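Local atomic coordinates of DUF5624 domain-containing protein (Legionella pneumophila subsp. pneumophila, PDB entry 4JX2), a protein that is of unknown function but is probably secreted, its precursor apparently bearing a signal peptide, and joins a small mixed beta sheet to many helices in a new combination. Residues A[83-96]-A[304-318]. Residues are numbered along the deposited sequence; the frame is centred on the assembly and turned at random.
With SO4 (sulfate ion), chain E.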
ATOM      1  N   ILE A  83     -13.131   6.956  -2.094  1.00 35.20           N
ATOM      2  CA  ILE A  83     -12.418   7.636  -1.021  1.00 34.29           C
ATOM      3  C   ILE A  83     -13.129   7.372   0.292  1.00 39.18           C
ATOM      4  O   ILE A  83     -14.290   7.760   0.466  1.00 39.95           O
ATOM      5  CB  ILE A  83     -12.232   9.154  -1.340  1.00 36.70           C
ATOM      6  CG1 ILE A  83     -11.345   9.309  -2.614  1.00 35.63           C
ATOM      7  CG2 ILE A  83     -11.628   9.906  -0.116  1.00 35.41           C
ATOM      8  CD1 ILE A  83     -11.171  10.661  -3.148  1.00 40.96           C
ATOM      9  N   ASN A  84     -12.395   6.709   1.221  1.00 35.24           N
ATOM     10  CA  ASN A  84     -12.819   6.284   2.555  1.00 34.34           C
ATOM     11  C   ASN A  84     -13.886   5.200   2.429  1.00 37.92           C
ATOM     12  O   ASN A  84     -13.513   4.060   2.182  1.00 37.27           O
ATOM     13  CB  ASN A  84     -13.275   7.467   3.420  1.00 33.90           C
ATOM     14  CG  ASN A  84     -12.128   8.287   3.949  1.00 53.76           C
ATOM     15  OD1 ASN A  84     -11.096   7.758   4.372  1.00 45.86           O
ATOM     16  ND2 ASN A  84     -12.303   9.603   3.979  1.00 50.35           N
ATOM     17  N   SER A  85     -15.200   5.535   2.533  1.00 34.51           N
ATOM     18  CA  SER A  85     -16.271   4.535   2.374  1.00 33.26           C
ATOM     19  C   SER A  85     -17.177   4.850   1.165  1.00 37.43           C
ATOM     20  O   SER A  85     -17.997   4.017   0.775  1.00 36.61           O
ATOM     21  CB  SER A  85     -17.114   4.453   3.645  1.00 35.07           C
ATOM     22  OG  SER A  85     -16.328   4.111   4.772  1.00 41.65           O
ATOM     23  N   THR A  86     -17.030   6.052   0.576  1.00 34.85           N
ATOM     24  CA  THR A  86     -17.898   6.524  -0.489  1.00 34.72           C
ATOM     25  C   THR A  86     -17.263   6.465  -1.869  1.00 38.33           C
ATOM     26  O   THR A  86     -16.067   6.696  -2.021  1.00 37.28           O
ATOM     27  CB  THR A  86     -18.305   7.981  -0.167  1.00 43.64           C
ATOM     28  OG1 THR A  86     -18.816   8.042   1.163  1.00 46.23           O
ATOM     29  CG2 THR A  86     -19.343   8.563  -1.140  1.00 41.72           C
ATOM     30  N   LEU A  87     -18.099   6.183  -2.881  1.00 36.10           N
ATOM     31  CA  LEU A  87     -17.763   6.293  -4.285  1.00 36.22           C
ATOM     32  C   LEU A  87     -18.265   7.638  -4.795  1.00 43.13           C
ATOM     33  O   LEU A  87     -19.458   7.940  -4.642  1.00 44.23           O
ATOM     34  CB  LEU A  87     -18.332   5.161  -5.156  1.00 35.49           C
ATOM     35  CG  LEU A  87     -18.139   5.390  -6.687  1.00 39.93           C
ATOM     36  CD1 LEU A  87     -16.665   5.553  -7.062  1.00 38.40           C
ATOM     37  CD2 LEU A  87     -18.730   4.288  -7.487  1.00 42.63           C
ATOM     38  N   TYR A  88     -17.365   8.434  -5.414  1.00 39.68           N
ATOM     39  CA  TYR A  88     -17.721   9.700  -6.064  1.00 39.68           C
ATOM     40  C   TYR A  88     -17.363   9.639  -7.543  1.00 45.26           C
ATOM     41  O   TYR A  88     -16.246   9.241  -7.892  1.00 45.76           O
ATOM     42  CB  TYR A  88     -17.028  10.912  -5.440  1.00 40.28           C
ATOM     43  CG  TYR A  88     -17.058  10.980  -3.935  1.00 41.91           C
ATOM     44  CD1 TYR A  88     -16.088  10.337  -3.170  1.00 42.82           C
ATOM     45  CD2 TYR A  88     -17.992  11.776  -3.273  1.00 43.64           C
ATOM     46  CE1 TYR A  88     -16.079  10.437  -1.781  1.00 44.44           C
ATOM     47  CE2 TYR A  88     -17.996  11.884  -1.882  1.00 44.56           C
ATOM     48  CZ  TYR A  88     -17.033  11.215  -1.140  1.00 52.89           C
ATOM     49  OH  TYR A  88     -17.043  11.285   0.232  1.00 53.12           O
ATOM     50  N   ILE A  89     -18.295  10.041  -8.409  1.00 41.52           N
ATOM     51  CA  ILE A  89     -18.041  10.163  -9.838  1.00 40.58           C
ATOM     52  C   ILE A  89     -18.249  11.635 -10.198  1.00 44.24           C
ATOM     53  O   ILE A  89     -19.307  12.205  -9.902  1.00 42.94           O
ATOM     54  CB  ILE A  89     -18.853   9.195 -10.758  1.00 42.80           C
ATOM     55  CG1 ILE A  89     -18.658   7.708 -10.331  1.00 41.62           C
ATOM     56  CG2 ILE A  89     -18.477   9.418 -12.251  1.00 41.30           C
ATOM     57  CD1 ILE A  89     -19.579   6.671 -11.003  1.00 39.77           C
ATOM     58  N   TYR A  90     -17.213  12.233 -10.816  1.00 42.03           N
ATOM     59  CA  TYR A  90     -17.171  13.611 -11.316  1.00 43.42           C
ATOM     60  C   TYR A  90     -16.846  13.626 -12.807  1.00 49.13           C
ATOM     61  O   TYR A  90     -15.970  12.884 -13.266  1.00 47.07           O
ATOM     62  CB  TYR A  90     -16.137  14.455 -10.546  1.00 43.85           C
ATOM     63  CG  TYR A  90     -16.592  14.870  -9.163  1.00 45.91           C
ATOM     64  CD1 TYR A  90     -17.381  16.005  -8.978  1.00 48.65           C
ATOM     65  CD2 TYR A  90     -16.219  14.140  -8.033  1.00 45.54           C
ATOM     66  CE1 TYR A  90     -17.801  16.396  -7.703  1.00 47.46           C
ATOM     67  CE2 TYR A  90     -16.660  14.504  -6.757  1.00 46.09           C
ATOM     68  CZ  TYR A  90     -17.449  15.636  -6.600  1.00 50.91           C
ATOM     69  OH  TYR A  90     -17.879  16.022  -5.358  1.00 50.10           O
ATOM     70  N   ASN A  91     -17.545  14.477 -13.567  1.00 48.94           N
ATOM     71  CA  ASN A  91     -17.289  14.592 -15.000  1.00 49.84           C
ATOM     72  C   ASN A  91     -16.180  15.647 -15.241  1.00 53.81           C
ATOM     73  O   ASN A  91     -15.671  16.232 -14.276  1.00 51.70           O
ATOM     74  CB  ASN A  91     -18.591  14.890 -15.778  1.00 54.36           C
ATOM     75  CG  ASN A  91     -19.294  16.227 -15.518  1.00 92.68           C
ATOM     76  OD1 ASN A  91     -18.750  17.184 -14.943  1.00 86.71           O
ATOM     77  ND2 ASN A  91     -20.524  16.344 -16.014  1.00 87.47           N
ATOM     78  N   SER A  92     -15.810  15.879 -16.529  1.00 52.32           N
ATOM     79  CA  SER A  92     -14.790  16.847 -16.976  1.00 52.71           C
ATOM     80  C   SER A  92     -15.130  18.249 -16.535  1.00 56.68           C
ATOM     81  O   SER A  92     -14.230  19.036 -16.286  1.00 56.28           O
ATOM     82  CB  SER A  92     -14.657  16.832 -18.495  1.00 58.36           C
ATOM     83  OG  SER A  92     -14.607  15.504 -18.991  1.00 72.84           O
ATOM     84  N   ASP A  93     -16.422  18.555 -16.416  1.00 54.56           N
ATOM     85  CA  ASP A  93     -16.913  19.865 -16.011  1.00 56.50           C
ATOM     86  C   ASP A  93     -16.950  20.033 -14.475  1.00 58.80           C
ATOM     87  O   ASP A  93     -17.553  20.990 -13.986  1.00 59.23           O
ATOM     88  CB  ASP A  93     -18.301  20.113 -16.631  1.00 60.65           C
ATOM     89  CG  ASP A  93     -18.326  20.125 -18.155  1.00 79.32           C
ATOM     90  OD1 ASP A  93     -17.306  20.535 -18.771  1.00 79.35           O
ATOM     91  OD2 ASP A  93     -19.370  19.759 -18.732  1.00 93.11           O
ATOM     92  N   ARG A  94     -16.284  19.120 -13.726  1.00 53.76           N
ATOM     93  CA  ARG A  94     -16.141  19.109 -12.257  1.00 52.22           C
ATOM     94  C   ARG A  94     -17.477  18.914 -11.530  1.00 55.79           C
ATOM     95  O   ARG A  94     -17.552  19.176 -10.324  1.00 56.36           O
ATOM     96  CB  ARG A  94     -15.462  20.401 -11.746  1.00 51.56           C
ATOM     97  CG  ARG A  94     -14.114  20.683 -12.378  1.00 61.86           C
ATOM     98  CD  ARG A  94     -13.479  21.947 -11.856  1.00 67.90           C
ATOM     99  NE  ARG A  94     -14.028  23.143 -12.499  1.00 70.76           N
ATOM    100  CZ  ARG A  94     -14.800  24.038 -11.893  1.00 83.32           C
ATOM    101  NH1 ARG A  94     -15.125  23.890 -10.616  1.00 68.99           N
ATOM    102  NH2 ARG A  94     -15.259  25.084 -12.560  1.00 78.68           N
ATOM    103  N   GLN A  95     -18.520  18.441 -12.250  1.00 50.98           N
ATOM    104  CA  GLN A  95     -19.862  18.222 -11.691  1.00 49.65           C
ATOM    105  C   GLN A  95     -20.030  16.797 -11.160  1.00 50.27           C
ATOM    106  O   GLN A  95     -19.609  15.827 -11.811  1.00 49.72           O
ATOM    107  CB  GLN A  95     -20.962  18.520 -12.731  1.00 51.97           C
ATOM    108  CG  GLN A  95     -20.971  19.949 -13.304  1.00 65.50           C
ATOM    109  CD  GLN A  95     -21.077  21.050 -12.265  1.00 79.76           C
ATOM    110  OE1 GLN A  95     -20.190  21.910 -12.149  1.00 73.58           O
ATOM    111  NE2 GLN A  95     -22.174  21.066 -11.505  1.00 66.73           N
ATOM    112  N   LEU A  96     -20.660  16.683  -9.975  1.00 43.77           N
ATOM    113  CA  LEU A  96     -20.954  15.411  -9.310  1.00 41.01           C
ATOM    114  C   LEU A  96     -22.041  14.639 -10.076  1.00 46.68           C
ATOM    115  O   LEU A  96     -23.139  15.162 -10.305  1.00 47.26           O
ATOM    116  CB  LEU A  96     -21.395  15.672  -7.865  1.00 39.84           C
ATOM    117  CG  LEU A  96     -21.664  14.473  -6.968  1.00 42.30           C
ATOM    118  CD1 LEU A  96     -20.384  13.662  -6.666  1.00 40.39           C
ATOM    119  CD2 LEU A  96     -22.257  14.930  -5.681  1.00 45.56           C
ATOM    120  N   VAL A 304      -7.791  13.846   1.137  1.00 38.68           N
ATOM    121  CA  VAL A 304      -9.249  13.967   1.107  1.00 37.76           C
ATOM    122  C   VAL A 304      -9.495  15.504   1.028  1.00 42.91           C
ATOM    123  O   VAL A 304      -9.325  16.223   2.010  1.00 42.42           O
ATOM    124  CB  VAL A 304      -9.902  13.264   2.320  1.00 39.43           C
ATOM    125  CG1 VAL A 304     -11.412  13.433   2.307  1.00 38.60           C
ATOM    126  CG2 VAL A 304      -9.522  11.788   2.355  1.00 37.83           C
ATOM    127  N   LYS A 305      -9.743  16.006  -0.176  1.00 40.90           N
ATOM    128  CA  LYS A 305      -9.881  17.441  -0.438  1.00 42.47           C
ATOM    129  C   LYS A 305     -11.217  18.057   0.109  1.00 48.48           C
ATOM    130  O   LYS A 305     -12.217  17.341   0.263  1.00 48.42           O
ATOM    131  CB  LYS A 305      -9.720  17.705  -1.942  1.00 44.36           C
ATOM    132  CG  LYS A 305      -8.281  17.592  -2.407  1.00 47.06           C
ATOM    133  CD  LYS A 305      -7.453  18.710  -1.839  1.00 53.66           C
ATOM    134  CE  LYS A 305      -6.001  18.386  -1.817  1.00 61.06           C
ATOM    135  NZ  LYS A 305      -5.273  19.477  -1.151  1.00 66.27           N
ATOM    136  N   PRO A 306     -11.238  19.378   0.425  1.00 45.36           N
ATOM    137  CA  PRO A 306     -12.441  19.965   1.060  1.00 45.01           C
ATOM    138  C   PRO A 306     -13.716  19.917   0.235  1.00 48.95           C
ATOM    139  O   PRO A 306     -14.760  19.636   0.819  1.00 48.30           O
ATOM    140  CB  PRO A 306     -12.043  21.415   1.339  1.00 47.63           C
ATOM    141  CG  PRO A 306     -10.553  21.408   1.358  1.00 52.21           C
ATOM    142  CD  PRO A 306     -10.130  20.361   0.369  1.00 47.36           C
ATOM    143  N   SER A 307     -13.653  20.174  -1.098  1.00 45.83           N
ATOM    144  CA  SER A 307     -14.859  20.164  -1.937  1.00 45.06           C
ATOM    145  C   SER A 307     -15.262  18.740  -2.416  1.00 49.00           C
ATOM    146  O   SER A 307     -16.139  18.610  -3.267  1.00 49.20           O
ATOM    147  CB  SER A 307     -14.715  21.114  -3.116  1.00 47.58           C
ATOM    148  OG  SER A 307     -13.828  20.622  -4.104  1.00 58.73           O
ATOM    149  N   LEU A 308     -14.676  17.684  -1.834  1.00 45.86           N
ATOM    150  CA  LEU A 308     -15.045  16.302  -2.167  1.00 45.01           C
ATOM    151  C   LEU A 308     -16.446  16.035  -1.634  1.00 51.49           C
ATOM    152  O   LEU A 308     -16.703  16.268  -0.451  1.00 52.05           O
ATOM    153  CB  LEU A 308     -14.028  15.306  -1.585  1.00 43.23           C
ATOM    154  CG  LEU A 308     -14.154  13.840  -2.004  1.00 45.89           C
ATOM    155  CD1 LEU A 308     -13.816  13.643  -3.475  1.00 46.04           C
ATOM    156  CD2 LEU A 308     -13.256  12.978  -1.167  1.00 43.88           C
ATOM    157  N   GLY A 309     -17.351  15.637  -2.522  1.00 48.59           N
ATOM    158  CA  GLY A 309     -18.733  15.374  -2.145  1.00 48.85           C
ATOM    159  C   GLY A 309     -19.684  16.495  -2.496  1.00 54.56           C
ATOM    160  O   GLY A 309     -20.898  16.275  -2.515  1.00 56.67           O
ATOM    161  N   ALA A 310     -19.145  17.703  -2.792  1.00 48.97           N
ATOM    162  CA  ALA A 310     -19.933  18.862  -3.213  1.00 48.35           C
ATOM    163  C   ALA A 310     -20.463  18.639  -4.639  1.00 52.14           C
ATOM    164  O   ALA A 310     -19.933  17.787  -5.367  1.00 49.88           O
ATOM    165  CB  ALA A 310     -19.088  20.130  -3.150  1.00 49.32           C
ATOM    166  N   GLN A 311     -21.498  19.408  -5.044  1.00 50.50           N
ATOM    167  CA  GLN A 311     -22.064  19.295  -6.381  1.00 51.35           C
ATOM    168  C   GLN A 311     -20.989  19.633  -7.425  1.00 58.08           C
ATOM    169  O   GLN A 311     -20.931  19.002  -8.491  1.00 58.97           O
ATOM    170  CB  GLN A 311     -23.317  20.175  -6.528  1.00 54.30           C
ATOM    171  CG  GLN A 311     -24.162  19.906  -7.795  1.00 75.34           C
ATOM    172  CD  GLN A 311     -24.352  18.440  -8.165  1.00 98.48           C
ATOM    173  OE1 GLN A 311     -24.743  17.596  -7.341  1.00 92.29           O
ATOM    174  NE2 GLN A 311     -24.088  18.112  -9.430  1.00 90.32           N
ATOM    175  N   GLU A 312     -20.098  20.574  -7.073  1.00 54.20           N
ATOM    176  CA  GLU A 312     -18.993  20.979  -7.916  1.00 53.87           C
ATOM    177  C   GLU A 312     -17.676  20.898  -7.143  1.00 57.54           C
ATOM    178  O   GLU A 312     -17.545  21.469  -6.049  1.00 58.79           O
ATOM    179  CB  GLU A 312     -19.221  22.404  -8.448  1.00 57.03           C
ATOM    180  CG  GLU A 312     -18.237  22.814  -9.524  1.00 68.64           C
ATOM    181  CD  GLU A 312     -18.265  24.283  -9.892  1.00 91.20           C
ATOM    182  OE1 GLU A 312     -17.878  25.123  -9.046  1.00 73.56           O
ATOM    183  OE2 GLU A 312     -18.602  24.586 -11.058  1.00 95.46           O
ATOM    184  N   LEU A 313     -16.699  20.205  -7.730  1.00 50.95           N
ATOM    185  CA  LEU A 313     -15.337  20.102  -7.196  1.00 49.27           C
ATOM    186  C   LEU A 313     -14.635  21.422  -7.553  1.00 55.29           C
ATOM    187  O   LEU A 313     -14.871  21.940  -8.649  1.00 56.27           O
ATOM    188  CB  LEU A 313     -14.653  18.886  -7.876  1.00 47.36           C
ATOM    189  CG  LEU A 313     -13.806  17.881  -7.071  1.00 48.83           C
ATOM    190  CD1 LEU A 313     -14.503  17.379  -5.835  1.00 47.43           C
ATOM    191  CD2 LEU A 313     -13.451  16.681  -7.927  1.00 47.23           C
ATOM    192  N   THR A 314     -13.823  22.004  -6.659  1.00 51.59           N
ATOM    193  CA  THR A 314     -13.134  23.262  -7.025  1.00 52.15           C
ATOM    194  C   THR A 314     -12.100  22.946  -8.102  1.00 57.00           C
ATOM    195  O   THR A 314     -11.676  21.796  -8.201  1.00 57.11           O
ATOM    196  CB  THR A 314     -12.486  23.951  -5.802  1.00 51.76           C
ATOM    197  OG1 THR A 314     -11.382  23.178  -5.319  1.00 55.15           O
ATOM    198  CG2 THR A 314     -13.468  24.235  -4.691  1.00 41.97           C
ATOM    199  N   GLN A 315     -11.679  23.930  -8.891  1.00 54.96           N
ATOM    200  CA  GLN A 315     -10.690  23.667  -9.939  1.00 54.81           C
ATOM    201  C   GLN A 315      -9.392  23.120  -9.318  1.00 56.99           C
ATOM    202  O   GLN A 315      -8.836  22.159  -9.852  1.00 56.34           O
ATOM    203  CB  GLN A 315     -10.438  24.907 -10.815  1.00 58.18           C
ATOM    204  CG  GLN A 315      -9.774  24.588 -12.171  1.00 85.14           C
ATOM    205  CD  GLN A 315     -10.648  23.806 -13.136  1.00112.06           C
ATOM    206  OE1 GLN A 315     -11.683  24.286 -13.609  1.00113.96           O
ATOM    207  NE2 GLN A 315     -10.231  22.591 -13.477  1.00 99.91           N
ATOM    208  N   ALA A 316      -8.988  23.651  -8.141  1.00 52.14           N
ATOM    209  CA  ALA A 316      -7.817  23.191  -7.386  1.00 50.15           C
ATOM    210  C   ALA A 316      -7.962  21.714  -6.963  1.00 53.76           C
ATOM    211  O   ALA A 316      -7.033  20.929  -7.165  1.00 52.93           O
ATOM    212  CB  ALA A 316      -7.602  24.064  -6.154  1.00 50.70           C
ATOM    213  N   ASP A 317      -9.127  21.341  -6.394  1.00 49.87           N
ATOM    214  CA  ASP A 317      -9.396  19.976  -5.941  1.00 47.41           C
ATOM    215  C   ASP A 317      -9.535  19.028  -7.123  1.00 48.99           C
ATOM    216  O   ASP A 317      -9.086  17.891  -7.026  1.00 47.56           O
ATOM    217  CB  ASP A 317     -10.648  19.930  -5.054  1.00 48.86           C
ATOM    218  CG  ASP A 317     -10.473  20.623  -3.718  1.00 59.89           C
ATOM    219  OD1 ASP A 317      -9.348  21.097  -3.433  1.00 61.54           O
ATOM    220  OD2 ASP A 317     -11.445  20.660  -2.938  1.00 65.82           O
ATOM    221  N   TYR A 318     -10.137  19.488  -8.235  1.00 45.81           N
ATOM    222  CA  TYR A 318     -10.268  18.671  -9.433  1.00 45.72           C
ATOM    223  C   TYR A 318      -8.866  18.399 -10.024  1.00 49.60           C
ATOM    224  O   TYR A 318      -8.528  17.236 -10.275  1.00 48.07           O
ATOM    225  CB  TYR A 318     -11.202  19.324 -10.476  1.00 48.26           C
ATOM    226  CG  TYR A 318     -11.320  18.534 -11.769  1.00 49.52           C
ATOM    227  CD1 TYR A 318     -12.193  17.453 -11.873  1.00 51.10           C
ATOM    228  CD2 TYR A 318     -10.558  18.868 -12.884  1.00 50.46           C
ATOM    229  CE1 TYR A 318     -12.303  16.722 -13.058  1.00 52.27           C
ATOM    230  CE2 TYR A 318     -10.652  18.140 -14.073  1.00 51.65           C
ATOM    231  CZ  TYR A 318     -11.528  17.068 -14.158  1.00 60.37           C
ATOM    232  OH  TYR A 318     -11.623  16.350 -15.331  1.00 61.58           O
TER
HETATM  233  S   SO4 E 503     -13.380  27.258  -8.236  1.00128.46           S
HETATM  234  O1  SO4 E 503     -13.375  28.370  -9.191  1.00128.62           O
HETATM  235  O2  SO4 E 503     -12.000  26.791  -8.035  1.00128.31           O
HETATM  236  O3  SO4 E 503     -13.955  27.691  -6.955  1.00127.64           O
HETATM  237  O4  SO4 E 503     -14.201  26.175  -8.773  1.00128.91           O
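Tyr90 reaches with its hydroxyl into the turn at 307-310, where OH donates to Ala310 O at 2.7 Å, on a carbonyl lone pair, and accepts from Gly309 N at 2.9 Å. The two bonds fix the end of the ring, whose faces are taken by Leu313 CD2 on one side and Leu96 CD1 on the other. Tyr88 lies under Leu308, which crosses it at about a right angle with CG over one face; with CG anti to the backbone N (chi1 -172°), Leu308 also brings CD2 within 3.6 Å of Ile83 CG2.

Beyond Tyr90 the backbones form a single bridge, Gln95 with Glu312, flanked by bonds from Leu313 N to Arg94 O and from Leu96 N to Gln311 O. Arg94 lays CG over the Tyr318 ring, then bends at chi3 (-80°), which turns NH1 to Leu313 O, 2.8 Å away in the guanidinium plane. NH1 also forms a salt bridge with Glu312 OE1 and lies near a sulfate, probably from the crystallisation liquor, held by Gln315 N.

The loop 304-314 thus packs on the Tyr88 and Tyr90 side of strand 86-90, which lies between strands 79-84 and 96-101 in the sheet, and leads into helix 315-339, N-capped by Thr314; helix 223-247 meets Leu87 and Ile89.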